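Local atomic coordinates of Endonuclease/exonuclease/phosphatase (Beutenbergia cavernae DSM 12333, PDB entry 4RUW), a protein that belongs to the endonuclease/exonuclease/phosphatase family and joins a DNase I-like domain, which holds a zinc ion, to an Ig-like beta domain. Residues I238-V243 with L253-I258; G349-T354 with L363-N368; R392-S397 with T405-R410. One frame throughout, in Å; residues are numbered along the deposited sequence. Where two conformers were deposited one is given.

In the fold
Interaction 1 lies buried in the DNase I-like part, where the loop after strand 230-233 folds onto helix 251-260. Interactions 2 and 3 belong to the Ig-like part. Interaction 2 is a buried hairpin pair, held by backbone hydrogen bonds and packed on both faces. Interaction 3, only partly buried, spans the edge strands of the two sheets and relies on side chains: a salt bridge, a cation-pi contact and a threonine near an aspartate. The contacts touch in sequence: Asn368 of interaction 2 binds Thr240 O of interaction 1, while strands 360-367 and 405-410 are sheet neighbours, and Asp396 of interaction 3 accepts from Lys367 N.

Interaction 1 of 3, residues I238-V243 with L253-I258; sequences IWTTDV and LMQSWI
Asp242 and Leu253 are joined by a single water, which lies 2.8 Å from Asp242 OD1 and donates to it, and accepts from Leu253 N. Beside this bridge the loop and the helix meet directly through Gln255. Its CG packs 3.3 Å from Thr240 O, and a bend at chi2 (-79°) brings CD against the loop backbone, 3.8 Å from Thr240 CA. The amide nitrogen NE2 then gives Trp239 O a hydrogen bond that is weak, at 3.4 Å. Two methyl groups flank that nitrogen: CG2 of Thr240 and CD1 of Ile238, the latter at 3.6 Å from Gln255 NE2. Ile238 also meets the residue before Gln255, its CG2 lying 3.7 Å from CE of Met254 (a selenomethionine), whose chain bends at chi3. Around the contact, Tyr297 hydrogen-bonds Ile238 O and also packs on Gln255, while Gln213 and Leu217 of helix 207-222 lie against Met254. Thr240 O takes its hydrogen bond from Asn368 in the Ig-like part. With one weak amide bond and one water bridge across it, the contact depends chiefly on close packing of methyl and methylene groups, the CE methyl of Met254 among them.

Interaction 2 of 3, residues G349-T354 with L363-N368; sequences GWAQLT and LSVCKN
The beta hairpin of strands 349-356 and 360-367, in the middle of a four-stranded sheet of the Ig-like domain, pairs Trp350 with Cys366 and Gln352 with Ser364. The strand segments run 174° apart, nearly antiparallel, and each of those two pairs closes a ring of two backbone hydrogen bonds; the shortest runs from Gln352 N to Ser364 O at 2.8 Å. Gly349 begins the pairing with backbone angles (139°/-158°) that suit a residue without a side chain, and its CA lies 3.1 Å from Cys366 O.

On the face that carries Trp350, the indole lies flat against Cys366. CB of Cys366 sits over one face, 3.5 Å from Trp350 NE1 and displaced toward the rim. In one of two conformers Cys366 SG lies 4.1 Å from the centroid of the six-membered ring of Trp350, a contact therefore doubtful. Cys366 also forms a disulfide with Cys404. At the indole edge, in its plane, a water accepts from Trp350 NE1 at 3.0 Å and donates to Gln352 OE1 and Ser364 OG. Three polar side groups of this face thus share one water, while Gln352 NE2 bonds to Leu263 O and Ala259 O and Ser364 OG to Gln269. Asn368 ND2 approaches the ring obliquely at CZ3, and its OD1 bonds to Arg268.

On the other face an apolar patch forms: CD1 of Leu363 lies 4.1 Å from Leu353 CB and also touches Ala351 CB, which meets Val365 CG2. Ala381 packs on Ala351, Leu363 and Val365, and Val379 on Val365. The Trp350 face meets the DNase I-like part; the whole is an antiparallel hairpin whose apolar face packs on the second sheet, as in an Ig-like beta sandwich.

Interaction 3 of 3, residues R392-S397 with T405-R410; sequences RTVTDS and TVETWR
Strands 392-396 and 405-410 run roughly antiparallel, 157° between their directions, but their axes stay 7.1 Å apart at closest and no backbone hydrogen bond joins them, so side chains span the interval. Arg392 and Trp409 lead. The chain of Arg392 bends at chi3 (-67°), putting NE over the middle of the indole, and CD stands 3.4 Å from the centroid of the six-membered ring of Trp409, a CH-pi contact. Further out, CZ lies 4.0 Å from the centroid of the five-membered ring, a cation-pi contact in which guanidinium and ring planes are 35° apart. NH1 of Arg392 turns to Glu407, giving OE2 a salt-bridge hydrogen bond of 3.2 Å, tilted a little from the guanidinium plane. The carboxylate end of Glu407 in turn rests on a methyl of Val394, CG2 to CD 3.6 Å, while the other methyl of Val394, CG1, meets CG2 of Thr405.

At the far end OG1 of Thr405 lies 2.8 Å from Asp396 OD1 and 3.1 Å from Thr395 O. Asp396 OD2 accepts from Lys367 N. Val394 and Trp409 also touch strand 360-367, at Val365 and Leu361. Here the edge strands of two sheets, 390-396 in one and 405-410 in the other, face each other, closing one side of an Ig-like beta sandwich.

Interaction 1 of 3, residues I238-V243 with L253-I258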
loop_
_atom_site.group_PDB
_atom_site.type_symbol
_atom_site.label_atom_id
_atom_site.label_comp_id
_atom_site.label_asym_id
_atom_site.label_seq_id
_atom_site.Cartn_x
_atom_site.Cartn_y
_atom_site.Cartn_z
ATOM N N ILE A 238 8.392 0.764 -4.105
ATOM C CA ILE A 238 9.155 -0.405 -3.695
ATOM C C ILE A 238 8.407 -1.656 -4.108
ATOM O O ILE A 238 7.177 -1.692 -4.048
ATOM C CB ILE A 238 9.419 -0.423 -2.155
ATOM C CG1 ILE A 238 8.109 -0.463 -1.355
ATOM C CG2 ILE A 238 10.283 0.759 -1.760
ATOM C CD1 ILE A 238 8.324 -0.627 0.150
ATOM N N TRP A 239 9.144 -2.672 -4.545
ATOM C CA TRP A 239 8.581 -4.008 -4.652
ATOM C C TRP A 239 8.419 -4.577 -3.244
ATOM O O TRP A 239 8.890 -3.992 -2.265
ATOM C CB TRP A 239 9.522 -4.943 -5.385
ATOM C CG TRP A 239 9.877 -4.623 -6.799
ATOM C CD1 TRP A 239 9.544 -3.519 -7.538
ATOM C CD2 TRP A 239 10.643 -5.471 -7.653
ATOM N NE1 TRP A 239 10.076 -3.637 -8.814
ATOM C CE2 TRP A 239 10.754 -4.828 -8.900
ATOM C CE3 TRP A 239 11.258 -6.716 -7.472
ATOM C CZ2 TRP A 239 11.455 -5.388 -9.966
ATOM C CZ3 TRP A 239 11.949 -7.271 -8.519
ATOM C CH2 TRP A 239 12.048 -6.608 -9.754
ATOM N N THR A 240 7.799 -5.746 -3.134
ATOM C CA THR A 240 7.737 -6.415 -1.843
ATOM C C THR A 240 9.032 -7.150 -1.497
ATOM O O THR A 240 9.276 -7.436 -0.320
ATOM C CB THR A 240 6.567 -7.401 -1.746
ATOM O OG1 THR A 240 6.687 -8.365 -2.792
ATOM C CG2 THR A 240 5.236 -6.676 -1.862
ATOM N N THR A 241 9.858 -7.446 -2.502
ATOM C CA THR A 241 11.103 -8.173 -2.276
ATOM C C THR A 241 12.266 -7.444 -2.943
ATOM O O THR A 241 12.073 -6.656 -3.876
ATOM C CB THR A 241 11.051 -9.616 -2.820
ATOM O OG1 THR A 241 10.719 -9.598 -4.216
ATOM C CG2 THR A 241 10.051 -10.458 -2.047
ATOM N N ASP A 242 13.475 -7.714 -2.468
ATOM C CA ASP A 242 14.663 -7.045 -2.979
ATOM C C ASP A 242 14.777 -7.204 -4.494
ATOM O O ASP A 242 14.611 -8.301 -5.030
ATOM C CB ASP A 242 15.916 -7.624 -2.328
ATOM C CG ASP A 242 15.995 -7.349 -0.835
ATOM O OD1 ASP A 242 15.266 -6.471 -0.316
ATOM O OD2 ASP A 242 16.819 -8.016 -0.171
ATOM N N VAL A 243 15.083 -6.109 -5.182
ATOM C CA VAL A 243 15.283 -6.157 -6.622
ATOM C C VAL A 243 16.617 -6.846 -6.889
ATOM O O VAL A 243 17.653 -6.366 -6.450
ATOM C CB VAL A 243 15.289 -4.734 -7.218
ATOM C CG1 VAL A 243 15.596 -4.769 -8.704
ATOM C CG2 VAL A 243 13.955 -4.047 -6.969
ATOM N N LEU A 253 13.345 -5.681 3.961
ATOM C CA LEU A 253 13.433 -4.975 5.225
ATOM C C LEU A 253 12.242 -4.021 5.405
ATOM O O LEU A 253 11.547 -4.055 6.420
ATOM C CB LEU A 253 14.757 -4.216 5.298
ATOM C CG LEU A 253 15.006 -3.410 6.569
ATOM C CD1 LEU A 253 15.069 -4.315 7.795
ATOM C CD2 LEU A 253 16.282 -2.593 6.422
HETATM N N MSE A 254 11.978 -3.188 4.407
HETATM C CA MSE A 254 10.883 -2.238 4.516
HETATM C C MSE A 254 9.535 -2.934 4.682
HETATM O O MSE A 254 8.695 -2.495 5.472
HETATM C CB MSE A 254 10.885 -1.287 3.316
HETATM C CG MSE A 254 11.959 -0.200 3.428
HETATM SE SE MSE A 254 11.883 1.185 2.060
HETATM C CE MSE A 254 13.053 0.353 0.733
ATOM N N GLN A 255 9.318 -4.017 3.941
ATOM C CA GLN A 255 8.058 -4.740 4.082
ATOM C C GLN A 255 7.907 -5.355 5.476
ATOM O O GLN A 255 6.798 -5.418 6.008
ATOM C CB GLN A 255 7.896 -5.788 2.978
ATOM C CG GLN A 255 7.847 -5.184 1.579
ATOM C CD GLN A 255 6.491 -4.599 1.212
ATOM O OE1 GLN A 255 5.468 -4.923 1.822
ATOM N NE2 GLN A 255 6.473 -3.755 0.178
ATOM N N SER A 256 9.009 -5.791 6.082
ATOM C CA SER A 256 8.938 -6.322 7.436
ATOM C C SER A 256 8.486 -5.234 8.412
ATOM O O SER A 256 7.717 -5.510 9.321
ATOM C CB SER A 256 10.266 -6.953 7.875
ATOM O OG SER A 256 11.253 -5.995 8.235
ATOM N N TRP A 257 8.934 -3.999 8.208
ATOM C CA TRP A 257 8.517 -2.896 9.074
ATOM C C TRP A 257 7.022 -2.641 8.954
ATOM O O TRP A 257 6.335 -2.383 9.940
ATOM C CB TRP A 257 9.234 -1.605 8.705
ATOM C CG TRP A 257 10.708 -1.594 8.889
ATOM C CD1 TRP A 257 11.473 -2.500 9.560
ATOM C CD2 TRP A 257 11.606 -0.611 8.370
ATOM N NE1 TRP A 257 12.802 -2.129 9.499
ATOM C CE2 TRP A 257 12.905 -0.973 8.774
ATOM C CE3 TRP A 257 11.434 0.555 7.618
ATOM C CZ2 TRP A 257 14.026 -0.214 8.441
ATOM C CZ3 TRP A 257 12.549 1.308 7.292
ATOM C CH2 TRP A 257 13.827 0.917 7.697
ATOM N N ILE A 258 6.512 -2.687 7.732
ATOM C CA ILE A 258 5.092 -2.439 7.510
ATOM C C ILE A 258 4.259 -3.527 8.196
ATOM O O ILE A 258 3.274 -3.241 8.887
ATOM C CB ILE A 258 4.757 -2.367 6.001
ATOM C CG1 ILE A 258 5.536 -1.231 5.326
ATOM C CG2 ILE A 258 3.275 -2.176 5.802
ATOM C CD1 ILE A 258 5.477 -1.261 3.797
HETATM O O HOH W 1 15.737 -5.897 2.381
#

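Interaction 2 of 3, residues G349-T354 with L363-N368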
loop_
_atom_site.group_PDB
_atom_site.type_symbol
_atom_site.label_atom_id
_atom_site.label_comp_id
_atom_site.label_asym_id
_atom_site.label_seq_id
_atom_site.Cartn_x
_atom_site.Cartn_y
_atom_site.Cartn_z
ATOM N N GLY A 349 9.292 -13.181 5.484
ATOM C CA GLY A 349 7.847 -13.168 5.527
ATOM C C GLY A 349 7.345 -12.945 6.935
ATOM O O GLY A 349 8.072 -12.433 7.791
ATOM N N TRP A 350 6.107 -13.341 7.192
ATOM C CA TRP A 350 5.494 -13.048 8.475
ATOM C C TRP A 350 4.182 -13.791 8.645
ATOM O O TRP A 350 3.612 -14.338 7.687
ATOM C CB TRP A 350 5.211 -11.543 8.607
ATOM C CG TRP A 350 4.415 -10.983 7.458
ATOM C CD1 TRP A 350 3.070 -11.080 7.263
ATOM C CD2 TRP A 350 4.933 -10.267 6.329
ATOM N NE1 TRP A 350 2.713 -10.459 6.088
ATOM C CE2 TRP A 350 3.838 -9.953 5.492
ATOM C CE3 TRP A 350 6.215 -9.849 5.955
ATOM C CZ2 TRP A 350 3.987 -9.239 4.304
ATOM C CZ3 TRP A 350 6.364 -9.150 4.765
ATOM C CH2 TRP A 350 5.255 -8.855 3.953
ATOM N N ALA A 351 3.711 -13.781 9.889
ATOM C CA ALA A 351 2.375 -14.212 10.242
ATOM C C ALA A 351 1.710 -13.084 11.016
ATOM O O ALA A 351 2.306 -12.529 11.939
ATOM C CB ALA A 351 2.434 -15.463 11.090
ATOM N N GLN A 352 0.487 -12.739 10.627
ATOM C CA GLN A 352 -0.301 -11.736 11.334
ATOM C C GLN A 352 -1.559 -12.389 11.883
ATOM O O GLN A 352 -2.356 -12.954 11.127
ATOM C CB GLN A 352 -0.686 -10.582 10.406
ATOM C CG GLN A 352 0.490 -9.745 9.928
ATOM C CD GLN A 352 0.055 -8.615 9.007
ATOM O OE1 GLN A 352 -0.859 -8.781 8.197
ATOM N NE2 GLN A 352 0.714 -7.468 9.118
ATOM N N LEU A 353 -1.721 -12.320 13.201
ATOM C CA LEU A 353 -2.879 -12.880 13.879
ATOM C C LEU A 353 -3.783 -11.738 14.319
ATOM O O LEU A 353 -3.312 -10.746 14.881
ATOM C CB LEU A 353 -2.420 -13.684 15.099
ATOM C CG LEU A 353 -3.516 -14.256 15.995
ATOM C CD1 LEU A 353 -4.257 -15.379 15.292
ATOM C CD2 LEU A 353 -2.915 -14.734 17.315
ATOM N N THR A 354 -5.078 -11.867 14.053
ATOM C CA THR A 354 -6.055 -10.902 14.540
ATOM C C THR A 354 -7.169 -11.639 15.259
ATOM O O THR A 354 -7.699 -12.624 14.750
ATOM C CB THR A 354 -6.664 -10.075 13.385
ATOM O OG1 THR A 354 -5.620 -9.513 12.580
ATOM C CG2 THR A 354 -7.541 -8.954 13.923
ATOM N N LEU A 363 -5.634 -15.648 10.706
ATOM C CA LEU A 363 -4.195 -15.773 10.550
ATOM C C LEU A 363 -3.853 -15.557 9.083
ATOM O O LEU A 363 -4.344 -16.288 8.214
ATOM C CB LEU A 363 -3.759 -17.165 11.000
ATOM C CG LEU A 363 -2.311 -17.502 11.331
ATOM C CD1 LEU A 363 -1.675 -16.395 12.139
ATOM C CD2 LEU A 363 -2.256 -18.811 12.109
ATOM N N SER A 364 -3.049 -14.530 8.812
ATOM C CA SER A 364 -2.551 -14.251 7.473
ATOM C C SER A 364 -1.057 -14.565 7.443
ATOM O O SER A 364 -0.283 -13.994 8.219
ATOM C CB SER A 364 -2.786 -12.783 7.112
ATOM O OG SER A 364 -2.155 -12.455 5.880
ATOM N N VAL A 365 -0.658 -15.481 6.569
ATOM C CA VAL A 365 0.704 -15.979 6.544
ATOM C C VAL A 365 1.284 -15.713 5.171
ATOM O O VAL A 365 0.688 -16.063 4.142
ATOM C CB VAL A 365 0.765 -17.476 6.874
ATOM C CG1 VAL A 365 2.205 -17.961 6.896
ATOM C CG2 VAL A 365 0.110 -17.729 8.203
ATOM N N CYS A 366 2.469 -15.123 5.163
ATOM C CA CYS A 366 3.068 -14.679 3.925
ATOM C C CYS A 366 4.521 -15.098 3.806
ATOM O O CYS A 366 5.340 -14.773 4.668
ATOM C CB CYS A 366 2.969 -13.162 3.840
ATOM S SG CYS A 366 3.952 -12.471 2.530
ATOM N N LYS A 367 4.829 -15.833 2.740
ATOM C CA LYS A 367 6.208 -16.105 2.363
ATOM C C LYS A 367 6.654 -14.958 1.461
ATOM O O LYS A 367 6.139 -14.791 0.352
ATOM C CB LYS A 367 6.332 -17.434 1.618
ATOM C CG LYS A 367 7.734 -17.665 1.061
ATOM C CD LYS A 367 7.836 -18.963 0.275
ATOM C CE LYS A 367 9.180 -19.075 -0.420
ATOM N NZ LYS A 367 9.284 -20.314 -1.246
ATOM N N ASN A 368 7.595 -14.154 1.941
ATOM C CA ASN A 368 8.036 -12.994 1.183
ATOM C C ASN A 368 9.427 -13.228 0.629
ATOM O O ASN A 368 10.397 -12.587 1.027
ATOM C CB ASN A 368 7.983 -11.729 2.035
ATOM C CG ASN A 368 7.923 -10.478 1.194
ATOM O OD1 ASN A 368 7.257 -10.455 0.156
ATOM N ND2 ASN A 368 8.637 -9.443 1.613
HETATM O O HOH W 2 -0.278 -10.308 5.967
#

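Interaction 3 of 3, residues R392-S397 with T405-R410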
loop_
_atom_site.group_PDB
_atom_site.type_symbol
_atom_site.label_atom_id
_atom_site.label_comp_id
_atom_site.label_asym_id
_atom_site.label_seq_id
_atom_site.Cartn_x
_atom_site.Cartn_y
_atom_site.Cartn_z
ATOM N N ARG A 392 -3.739 -24.573 15.645
ATOM C CA ARG A 392 -3.958 -24.456 14.211
ATOM C C ARG A 392 -2.646 -24.082 13.551
ATOM O O ARG A 392 -1.843 -23.348 14.127
ATOM C CB ARG A 392 -5.029 -23.416 13.890
ATOM C CG ARG A 392 -5.395 -23.361 12.407
ATOM C CD ARG A 392 -6.633 -22.524 12.153
ATOM N NE ARG A 392 -7.828 -23.143 12.710
ATOM C CZ ARG A 392 -8.688 -23.879 12.013
ATOM N NH1 ARG A 392 -8.484 -24.103 10.720
ATOM N NH2 ARG A 392 -9.755 -24.395 12.609
ATOM N N THR A 393 -2.443 -24.603 12.348
ATOM C CA THR A 393 -1.251 -24.362 11.552
ATOM C C THR A 393 -1.676 -23.803 10.201
ATOM O O THR A 393 -2.599 -24.332 9.574
ATOM C CB THR A 393 -0.475 -25.672 11.352
ATOM O OG1 THR A 393 -0.091 -26.191 12.631
ATOM C CG2 THR A 393 0.764 -25.447 10.507
ATOM N N VAL A 394 -1.036 -22.717 9.770
ATOM C CA VAL A 394 -1.319 -22.122 8.472
ATOM C C VAL A 394 0.010 -21.891 7.767
ATOM O O VAL A 394 0.944 -21.336 8.354
ATOM C CB VAL A 394 -2.108 -20.805 8.615
ATOM C CG1 VAL A 394 -2.336 -20.156 7.260
ATOM C CG2 VAL A 394 -3.442 -21.057 9.319
ATOM N N THR A 395 0.099 -22.332 6.516
ATOM C CA THR A 395 1.362 -22.312 5.793
ATOM C C THR A 395 1.224 -21.561 4.472
ATOM O O THR A 395 0.192 -21.648 3.804
ATOM C CB THR A 395 1.857 -23.751 5.524
ATOM O OG1 THR A 395 1.938 -24.462 6.764
ATOM C CG2 THR A 395 3.231 -23.758 4.856
ATOM N N ASP A 396 2.262 -20.812 4.105
ATOM C CA ASP A 396 2.327 -20.185 2.794
ATOM C C ASP A 396 3.582 -20.638 2.059
ATOM O O ASP A 396 4.690 -20.544 2.589
ATOM C CB ASP A 396 2.329 -18.665 2.934
ATOM C CG ASP A 396 2.047 -17.960 1.623
ATOM O OD1 ASP A 396 1.139 -18.395 0.897
ATOM O OD2 ASP A 396 2.726 -16.967 1.307
ATOM N N SER A 397 3.409 -21.138 0.840
ATOM C CA SER A 397 4.556 -21.488 0.012
ATOM C C SER A 397 4.525 -20.655 -1.267
ATOM O O SER A 397 3.838 -19.642 -1.328
ATOM C CB SER A 397 4.577 -22.984 -0.291
ATOM O OG SER A 397 3.363 -23.398 -0.873
ATOM N N THR A 405 -1.649 -16.718 2.411
ATOM C CA THR A 405 -2.612 -17.676 2.924
ATOM C C THR A 405 -3.312 -17.119 4.151
ATOM O O THR A 405 -2.677 -16.905 5.193
ATOM C CB THR A 405 -1.923 -18.996 3.286
ATOM O OG1 THR A 405 -1.176 -19.461 2.153
ATOM C CG2 THR A 405 -2.938 -20.047 3.680
ATOM N N VAL A 406 -4.618 -16.884 4.020
ATOM C CA VAL A 406 -5.409 -16.276 5.082
ATOM C C VAL A 406 -6.530 -17.223 5.494
ATOM O O VAL A 406 -7.337 -17.642 4.661
ATOM C CB VAL A 406 -6.021 -14.937 4.636
ATOM C CG1 VAL A 406 -6.682 -14.238 5.814
ATOM C CG2 VAL A 406 -4.957 -14.041 4.025
ATOM N N GLU A 407 -6.559 -17.587 6.772
ATOM C CA GLU A 407 -7.612 -18.440 7.318
ATOM C C GLU A 407 -8.330 -17.710 8.426
ATOM O O GLU A 407 -7.704 -17.000 9.210
ATOM C CB GLU A 407 -7.047 -19.743 7.888
ATOM C CG GLU A 407 -6.581 -20.732 6.845
ATOM C CD GLU A 407 -6.331 -22.112 7.426
ATOM O OE1 GLU A 407 -5.639 -22.909 6.764
ATOM O OE2 GLU A 407 -6.824 -22.399 8.543
ATOM N N THR A 408 -9.639 -17.910 8.495
ATOM C CA THR A 408 -10.477 -17.305 9.508
ATOM C C THR A 408 -11.333 -18.406 10.111
ATOM O O THR A 408 -11.886 -19.229 9.385
ATOM C CB THR A 408 -11.387 -16.240 8.874
ATOM O OG1 THR A 408 -10.579 -15.226 8.270
ATOM C CG2 THR A 408 -12.288 -15.612 9.907
ATOM N N TRP A 409 -11.434 -18.438 11.433
ATOM C CA TRP A 409 -12.209 -19.481 12.083
ATOM C C TRP A 409 -12.743 -18.982 13.416
ATOM O O TRP A 409 -12.362 -17.909 13.884
ATOM C CB TRP A 409 -11.369 -20.757 12.248
ATOM C CG TRP A 409 -10.275 -20.672 13.285
ATOM C CD1 TRP A 409 -10.301 -21.213 14.539
ATOM C CD2 TRP A 409 -9.001 -20.016 13.157
ATOM N NE1 TRP A 409 -9.129 -20.938 15.197
ATOM C CE2 TRP A 409 -8.314 -20.208 14.374
ATOM C CE3 TRP A 409 -8.374 -19.297 12.136
ATOM C CZ2 TRP A 409 -7.038 -19.699 14.604
ATOM C CZ3 TRP A 409 -7.102 -18.789 12.368
ATOM C CH2 TRP A 409 -6.448 -18.995 13.595
ATOM N N ARG A 410 -13.647 -19.749 14.015
ATOM C CA ARG A 410 -14.204 -19.378 15.304
ATOM C C ARG A 410 -13.404 -20.026 16.418
ATOM O O ARG A 410 -13.207 -21.240 16.436
ATOM C CB ARG A 410 -15.671 -19.803 15.396
ATOM C CG ARG A 410 -16.380 -19.387 16.684
ATOM C CD ARG A 410 -17.737 -20.075 16.790
ATOM N NE ARG A 410 -18.622 -19.448 17.769
ATOM C CZ ARG A 410 -19.716 -20.024 18.263
ATOM N NH1 ARG A 410 -20.055 -21.251 17.886
ATOM N NH2 ARG A 410 -20.466 -19.375 19.143
#